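Local coordinates for EmGH1 (Erythrobacter marinus, PDB 5Z87), which probably hydrolyses beta-glucosidic bonds, as a beta-glucosidase of glycoside hydrolase family 3, at residues C131-L136 with G451-P456; G139-P144 with L399-E404; R159-A164 with K406-R411. All coordinates share one frame; numbering follows the deposited sequence.

Contact 1: C131-L136 with G451-P456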
# COMPACT_ATOMS: atom_id res chain seq x y z
N CYS A 131 -7.93 -28.73 2.53
CA CYS A 131 -6.74 -29.51 2.19
C CYS A 131 -5.54 -28.60 1.95
O CYS A 131 -4.79 -28.79 0.99
CB CYS A 131 -6.99 -30.36 0.95
SG CYS A 131 -8.20 -31.68 1.20
N LEU A 132 -5.32 -27.62 2.82
CA LEU A 132 -4.28 -26.62 2.59
C LEU A 132 -2.89 -27.26 2.55
O LEU A 132 -2.10 -26.99 1.64
CB LEU A 132 -4.32 -25.55 3.68
CG LEU A 132 -3.32 -24.39 3.59
CD1 LEU A 132 -3.49 -23.59 2.31
CD2 LEU A 132 -3.48 -23.49 4.79
N HIS A 133 -2.59 -28.11 3.52
CA HIS A 133 -1.28 -28.76 3.64
C HIS A 133 -1.51 -30.17 4.16
O HIS A 133 -0.87 -30.62 5.12
CB HIS A 133 -0.35 -27.95 4.54
CG HIS A 133 -0.87 -27.79 5.94
ND1 HIS A 133 -0.57 -28.67 6.95
CD2 HIS A 133 -1.71 -26.87 6.47
CE1 HIS A 133 -1.19 -28.30 8.06
NE2 HIS A 133 -1.89 -27.21 7.79
N GLY A 134 -2.43 -30.87 3.52
CA GLY A 134 -3.03 -32.09 4.03
C GLY A 134 -4.48 -31.87 4.41
O GLY A 134 -4.98 -30.75 4.51
N LEU A 135 -5.17 -32.98 4.62
CA LEU A 135 -6.59 -32.91 4.95
C LEU A 135 -6.79 -32.39 6.37
O LEU A 135 -6.23 -32.93 7.32
CB LEU A 135 -7.21 -34.30 4.80
CG LEU A 135 -8.59 -34.48 5.40
CD1 LEU A 135 -9.64 -33.71 4.61
CD2 LEU A 135 -8.86 -35.98 5.39
N LEU A 136 -7.60 -31.35 6.52
CA LEU A 136 -7.94 -30.84 7.84
C LEU A 136 -8.98 -31.77 8.45
O LEU A 136 -10.19 -31.56 8.37
CB LEU A 136 -8.45 -29.40 7.77
CG LEU A 136 -8.35 -28.49 9.00
CD1 LEU A 136 -9.04 -27.16 8.71
CD2 LEU A 136 -8.90 -29.10 10.28
N GLY A 451 -2.19 -22.70 10.42
CA GLY A 451 -3.62 -22.63 10.21
C GLY A 451 -4.11 -23.79 9.37
O GLY A 451 -3.37 -24.44 8.63
N TYR A 452 -5.40 -24.09 9.52
CA TYR A 452 -6.05 -25.12 8.72
C TYR A 452 -5.45 -26.50 9.00
O TYR A 452 -5.20 -27.29 8.10
CB TYR A 452 -6.01 -24.74 7.24
CG TYR A 452 -7.06 -23.68 6.96
CD1 TYR A 452 -6.77 -22.32 7.10
CD2 TYR A 452 -8.35 -24.04 6.64
CE1 TYR A 452 -7.76 -21.37 6.90
CE2 TYR A 452 -9.33 -23.11 6.42
CZ TYR A 452 -9.04 -21.78 6.55
OH TYR A 452 -10.05 -20.88 6.36
N SER A 453 -5.22 -26.79 10.29
CA SER A 453 -4.71 -28.06 10.78
C SER A 453 -5.64 -28.61 11.85
O SER A 453 -6.29 -27.84 12.57
CB SER A 453 -3.30 -27.91 11.38
OG SER A 453 -2.40 -27.28 10.49
N PRO A 454 -5.73 -29.93 11.98
CA PRO A 454 -6.58 -30.53 13.02
C PRO A 454 -6.01 -30.29 14.42
O PRO A 454 -4.81 -30.46 14.65
CB PRO A 454 -6.59 -32.02 12.68
CG PRO A 454 -5.71 -32.20 11.48
CD PRO A 454 -4.92 -30.94 11.29
N LYS A 455 -6.88 -29.92 15.34
CA LYS A 455 -6.51 -29.67 16.72
C LYS A 455 -7.00 -30.79 17.64
O LYS A 455 -8.13 -31.26 17.50
CB LYS A 455 -7.08 -28.33 17.21
CG LYS A 455 -6.39 -27.12 16.62
CD LYS A 455 -7.25 -25.89 16.77
CE LYS A 455 -6.48 -24.62 16.44
NZ LYS A 455 -7.40 -23.45 16.25
N PRO A 456 -6.16 -31.24 18.60
CA PRO A 456 -4.83 -30.67 18.86
C PRO A 456 -3.78 -31.18 17.87
O PRO A 456 -3.93 -32.28 17.34
CB PRO A 456 -4.52 -31.16 20.27
CG PRO A 456 -5.27 -32.44 20.40
CD PRO A 456 -6.52 -32.30 19.55
O HOH W 1 -4.96 -28.28 5.55

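Contact 2: G139-P144 with L399-E404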
# COMPACT_ATOMS: atom_id res chain seq x y z
N GLY A 139 -6.62 -37.14 12.67
CA GLY A 139 -5.80 -38.26 12.26
C GLY A 139 -5.24 -38.22 10.86
O GLY A 139 -4.62 -39.20 10.45
N ALA A 140 -5.41 -37.14 10.10
CA ALA A 140 -4.84 -37.06 8.76
C ALA A 140 -3.40 -36.54 8.80
O ALA A 140 -3.00 -35.83 9.73
CB ALA A 140 -5.69 -36.16 7.86
N THR A 141 -2.62 -36.91 7.77
CA THR A 141 -1.22 -36.51 7.65
C THR A 141 -1.10 -34.99 7.45
O THR A 141 -1.67 -34.43 6.51
CB THR A 141 -0.56 -37.23 6.49
OG1 THR A 141 -0.99 -38.59 6.46
CG2 THR A 141 0.97 -37.17 6.61
N GLN A 142 -0.31 -34.35 8.31
CA GLN A 142 -0.11 -32.90 8.29
C GLN A 142 1.24 -32.58 7.66
O GLN A 142 2.28 -32.67 8.32
CB GLN A 142 -0.20 -32.32 9.70
CG GLN A 142 -1.60 -32.41 10.25
CD GLN A 142 -2.63 -31.93 9.25
OE1 GLN A 142 -2.76 -30.73 9.01
NE2 GLN A 142 -3.38 -32.87 8.66
N PHE A 143 1.23 -32.22 6.38
CA PHE A 143 2.44 -31.85 5.68
C PHE A 143 2.92 -30.46 6.11
O PHE A 143 2.25 -29.76 6.88
CB PHE A 143 2.17 -31.96 4.18
CG PHE A 143 1.84 -33.35 3.75
CD1 PHE A 143 2.86 -34.26 3.48
CD2 PHE A 143 0.52 -33.77 3.63
CE1 PHE A 143 2.56 -35.57 3.08
CE2 PHE A 143 0.21 -35.07 3.23
CZ PHE A 143 1.23 -35.97 2.95
N PRO A 144 4.11 -30.02 5.68
CA PRO A 144 4.53 -28.65 6.00
C PRO A 144 3.53 -27.66 5.42
O PRO A 144 2.89 -27.92 4.40
CB PRO A 144 5.90 -28.52 5.34
CG PRO A 144 6.40 -29.93 5.19
CD PRO A 144 5.17 -30.75 4.94
N LEU A 399 -4.84 -45.44 4.97
CA LEU A 399 -4.13 -44.31 4.37
C LEU A 399 -3.70 -43.28 5.40
O LEU A 399 -2.60 -42.72 5.31
CB LEU A 399 -5.00 -43.63 3.32
CG LEU A 399 -5.30 -44.42 2.06
CD1 LEU A 399 -6.26 -43.62 1.19
CD2 LEU A 399 -4.03 -44.76 1.31
N ALA A 400 -4.57 -43.00 6.37
CA ALA A 400 -4.34 -41.92 7.31
C ALA A 400 -3.00 -42.08 8.03
O ALA A 400 -2.79 -43.04 8.78
CB ALA A 400 -5.48 -41.87 8.32
N ARG A 401 -2.11 -41.11 7.81
CA ARG A 401 -0.81 -41.05 8.47
C ARG A 401 -0.05 -42.36 8.29
O ARG A 401 0.67 -42.82 9.17
CB ARG A 401 -0.95 -40.69 9.95
CG ARG A 401 -1.43 -39.26 10.18
CD ARG A 401 -1.22 -38.84 11.62
NE ARG A 401 0.20 -38.73 11.92
CZ ARG A 401 0.75 -39.09 13.08
NH1 ARG A 401 0.00 -39.61 14.04
NH2 ARG A 401 2.06 -38.94 13.25
N SER A 402 -0.22 -42.95 7.11
CA SER A 402 0.47 -44.17 6.76
C SER A 402 1.98 -43.93 6.79
O SER A 402 2.46 -42.79 6.77
CB SER A 402 0.05 -44.64 5.38
OG SER A 402 0.61 -43.79 4.39
N THR A 403 2.74 -45.03 6.82
CA THR A 403 4.19 -44.89 6.90
C THR A 403 4.73 -44.18 5.66
O THR A 403 5.62 -43.33 5.76
CB THR A 403 4.83 -46.26 7.10
OG1 THR A 403 4.62 -46.67 8.46
CG2 THR A 403 6.33 -46.22 6.82
N GLU A 404 4.17 -44.48 4.49
CA GLU A 404 4.59 -43.79 3.28
C GLU A 404 4.23 -42.30 3.33
O GLU A 404 5.02 -41.45 2.89
CB GLU A 404 3.96 -44.46 2.06
CG GLU A 404 3.94 -43.63 0.81
CD GLU A 404 3.26 -44.34 -0.35
OE1 GLU A 404 3.31 -45.59 -0.39
OE2 GLU A 404 2.67 -43.65 -1.21

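Contact 3: R159-A164 with K406-R411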
# COMPACT_ATOMS: atom_id res chain seq x y z
N ARG A 159 3.24 -32.27 -6.00
CA ARG A 159 2.21 -33.11 -6.62
C ARG A 159 1.98 -34.39 -5.82
O ARG A 159 0.83 -34.79 -5.59
CB ARG A 159 2.62 -33.44 -8.06
CG ARG A 159 1.52 -34.12 -8.85
CD ARG A 159 2.07 -34.96 -10.00
NE ARG A 159 2.91 -36.07 -9.54
CZ ARG A 159 2.48 -37.18 -8.93
NH1 ARG A 159 1.18 -37.36 -8.69
NH2 ARG A 159 3.35 -38.10 -8.55
N GLN A 160 3.06 -35.03 -5.36
CA GLN A 160 2.95 -36.22 -4.52
C GLN A 160 2.25 -35.92 -3.20
O GLN A 160 1.44 -36.72 -2.72
CB GLN A 160 4.34 -36.80 -4.24
CG GLN A 160 5.06 -37.35 -5.43
CD GLN A 160 6.52 -37.64 -5.11
OE1 GLN A 160 7.41 -37.35 -5.90
NE2 GLN A 160 6.77 -38.19 -3.93
N VAL A 161 2.58 -34.79 -2.58
CA VAL A 161 1.98 -34.46 -1.29
C VAL A 161 0.47 -34.35 -1.43
O VAL A 161 -0.29 -34.82 -0.56
CB VAL A 161 2.59 -33.16 -0.73
CG1 VAL A 161 1.58 -32.48 0.21
CG2 VAL A 161 3.87 -33.48 0.00
N PHE A 162 0.00 -33.75 -2.52
CA PHE A 162 -1.43 -33.56 -2.66
C PHE A 162 -2.12 -34.76 -3.29
O PHE A 162 -3.33 -34.92 -3.11
CB PHE A 162 -1.69 -32.24 -3.40
CG PHE A 162 -1.44 -31.05 -2.52
CD1 PHE A 162 -2.38 -30.65 -1.59
CD2 PHE A 162 -0.21 -30.41 -2.53
CE1 PHE A 162 -2.14 -29.58 -0.74
CE2 PHE A 162 0.05 -29.34 -1.67
CZ PHE A 162 -0.92 -28.93 -0.78
N GLU A 163 -1.37 -35.63 -3.97
CA GLU A 163 -1.91 -36.95 -4.30
C GLU A 163 -2.21 -37.73 -3.03
O GLU A 163 -3.29 -38.31 -2.88
CB GLU A 163 -0.92 -37.69 -5.19
CG GLU A 163 -1.39 -39.05 -5.71
CD GLU A 163 -0.28 -39.81 -6.39
OE1 GLU A 163 0.50 -40.47 -5.69
OE2 GLU A 163 -0.17 -39.73 -7.64
N ALA A 164 -1.27 -37.73 -2.07
CA ALA A 164 -1.51 -38.39 -0.79
C ALA A 164 -2.68 -37.75 -0.06
O ALA A 164 -3.51 -38.45 0.54
CB ALA A 164 -0.26 -38.35 0.10
N LYS A 406 3.72 -40.41 6.13
CA LYS A 406 4.57 -39.76 7.13
C LYS A 406 5.98 -39.55 6.59
O LYS A 406 6.59 -38.50 6.83
CB LYS A 406 4.60 -40.59 8.41
CG LYS A 406 3.30 -40.58 9.18
CD LYS A 406 3.46 -41.13 10.61
CE LYS A 406 3.72 -42.64 10.60
NZ LYS A 406 3.48 -43.25 11.94
N LEU A 407 6.50 -40.51 5.83
CA LEU A 407 7.84 -40.35 5.29
C LEU A 407 7.89 -39.24 4.25
O LEU A 407 8.84 -38.44 4.22
CB LEU A 407 8.35 -41.67 4.71
CG LEU A 407 9.62 -41.54 3.87
CD1 LEU A 407 10.81 -41.04 4.72
CD2 LEU A 407 9.94 -42.86 3.19
N LEU A 408 6.86 -39.15 3.40
CA LEU A 408 6.77 -38.03 2.47
C LEU A 408 6.77 -36.70 3.23
O LEU A 408 7.49 -35.77 2.87
CB LEU A 408 5.53 -38.16 1.59
CG LEU A 408 5.30 -37.03 0.59
CD1 LEU A 408 6.50 -36.87 -0.33
CD2 LEU A 408 4.04 -37.30 -0.23
N ALA A 409 6.00 -36.62 4.33
CA ALA A 409 5.98 -35.40 5.12
C ALA A 409 7.36 -35.07 5.70
O ALA A 409 7.74 -33.90 5.79
CB ALA A 409 4.95 -35.52 6.24
N ARG A 410 8.11 -36.10 6.10
CA ARG A 410 9.48 -35.88 6.55
C ARG A 410 10.37 -35.39 5.42
O ARG A 410 11.09 -34.39 5.56
CB ARG A 410 10.03 -37.18 7.15
CG ARG A 410 11.53 -37.24 7.26
CD ARG A 410 11.95 -36.94 8.66
NE ARG A 410 12.53 -38.09 9.34
CZ ARG A 410 13.81 -38.16 9.71
NH1 ARG A 410 14.62 -37.12 9.47
NH2 ARG A 410 14.27 -39.24 10.34
N ARG A 411 10.32 -36.07 4.26
CA ARG A 411 11.17 -35.68 3.14
C ARG A 411 10.85 -34.28 2.64
O ARG A 411 11.75 -33.55 2.21
CB ARG A 411 11.06 -36.70 2.01
CG ARG A 411 12.00 -37.89 2.14
CD ARG A 411 12.31 -38.54 0.79
NE ARG A 411 11.11 -38.70 -0.05
CZ ARG A 411 11.00 -38.31 -1.32
NH1 ARG A 411 12.03 -37.72 -1.93
NH2 ARG A 411 9.86 -38.51 -1.98

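Contact 1: C131-L136 with G451-P456
Leu136 and Ser453 bring their CA atoms to 5.2 Å, the nearest backbone approach between two loops that carry no regular secondary structure here. Leu136 does most of the apolar work. Its CG, anti to the backbone N (chi1 -156°), lies 3.5 Å from the carbonyl O of Tyr452, and the two methyls part from there: CD1 reaches CD2 of the Tyr452 ring at 3.8 Å, whereas CD2 lies against the peptide joining Ser453 to Pro454. Leu132 crosses Tyr452 at about a right angle, its CD2 methyl 3.7 Å from Tyr452 CB, so the root of the tyrosine side chain sits between two leucines. Beyond that root the ring leads away from 131-136, its OH hydrogen-bonded to Glu541, into the pocket that holds a dithiothreitol molecule in the crystal.

Polar contacts gather at His133. NE2 donates to the Gly451 carbonyl O at 3.3 Å, with that oxygen close to the imidazole plane. A second, weak bond runs from NE2 to Ser453 OG, whose modelled place is less sure; OG is also hydrogen-bonded to Gly450 O. A water adds a bridge: it accepts from His133 N and donates to Gly134 O at 2.7 Å and to Tyr452 O, also at 2.7 Å, satisfying backbone groups of both loops. Gly134, which offers its O to the water, has backbone angles at which a side chain would press on the carbonyl O of His133.

One loop leaves strand 126-129 of the TIM-barrel-like parallel sheet and runs on to helix 146-150; the other follows strand 436-440 of the mixed sheet and leads to helix 462-473, so the contact joins the two domains beside the pocket.

Contact 2: G139-P144 with L399-E404
The type II beta turn from Leu399 to Ser402, which links helix 393-399 to helix 403-416, sets Ala400 and Arg401 against Gly139 and Thr141 in the long loop after barrel strand 126-129. Arg401 takes the third place of the turn with a positive phi of 53°, and its backbone N donates a weak bond to Thr141 OG1 at 3.1 Å. That hydroxyl has a further partner in Glu168 on helix 155-171. Around the Gly139 carbonyl O lie Arg401 CG at 3.2 Å and Ala400 CB at 3.5 Å, and the aliphatic part of the arginine passes alongside the 139-141 backbone. Farther out, Arg401 NH2 forms a salt bridge with Glu605, whose carboxylate also accepts from Gln142 N. An alanine in place of Arg401 would probably cost Glu605 this salt bridge and open a gap beside the Gly139 carbonyl where CG and CD now lie. Ser402 ends the turn as N-cap of helix 403-416, its OG bonded to His405 N. Within the loop, Gln142 folds back: NE2 donates to Ala140 O at 3.2 Å, nearly straight at 170°, approaching from above the carbonyl plane.

Contact 3: R159-A164 with K406-R411
Leu408 and Val161 meet where two helices pack nearly antiparallel: helix 155-171, which precedes barrel strand 176-177, and helix 403-416, which leads into strand 418-422 of the mixed sheet. The segment axes come within 10.5 Å and run at 150° to each other. The apolar contact is mostly Leu408. Its CB points toward the other helix, CG is anti to the backbone N (chi1 179°), and CD2 lies on that helix's backbone, 3.7 Å from Val161 CA and 3.6 Å from Gln160 O. The same methyl meets Val161 CG2 at 3.8 Å, and Ala164 CB borders it more loosely. Phe143 touches both Val161 and Leu408, so the 139-144 loop also borders the interface.

The polar contact is between Gln160 and the exposed Arg411. Gln160 NE2 passes Leu408 CD1 and stands at the edge of the Arg411 guanidinium, 3.7 Å from NH2, with the amide and guanidinium planes 25° apart; this is a near approach of two nitrogens, both donors. A salt bridge within helix 155-171 pairs Arg159 with Glu163, whose OE2 also meets Arg227 outside it; Arg159 NH1 reaches that oxygen at 2.9 Å, in the guanidinium plane but from above the carboxylate plane.

All three contacts tie the barrel domain to what follows it. Contacts 1 and 2 draw on one loop, between strand 126-129 and helix 146-150, while contacts 2 and 3 share helix 403-416. Contact 3 has a buried apolar centre with an exposed arginine at its margin; contacts 1 and 2 are only partly buried. Their chemistry follows: loop against loop gives backbone carbonyls, a histidine and a water in contact 1; loop against turn gives one weak bond and aliphatic arginine atoms in contact 2; helix against helix leaves methyl packing in contact 3. Contact 1 alone contributes a residue to the ligand pocket, and Gln142 joins it to contact 2 through Leu135 O.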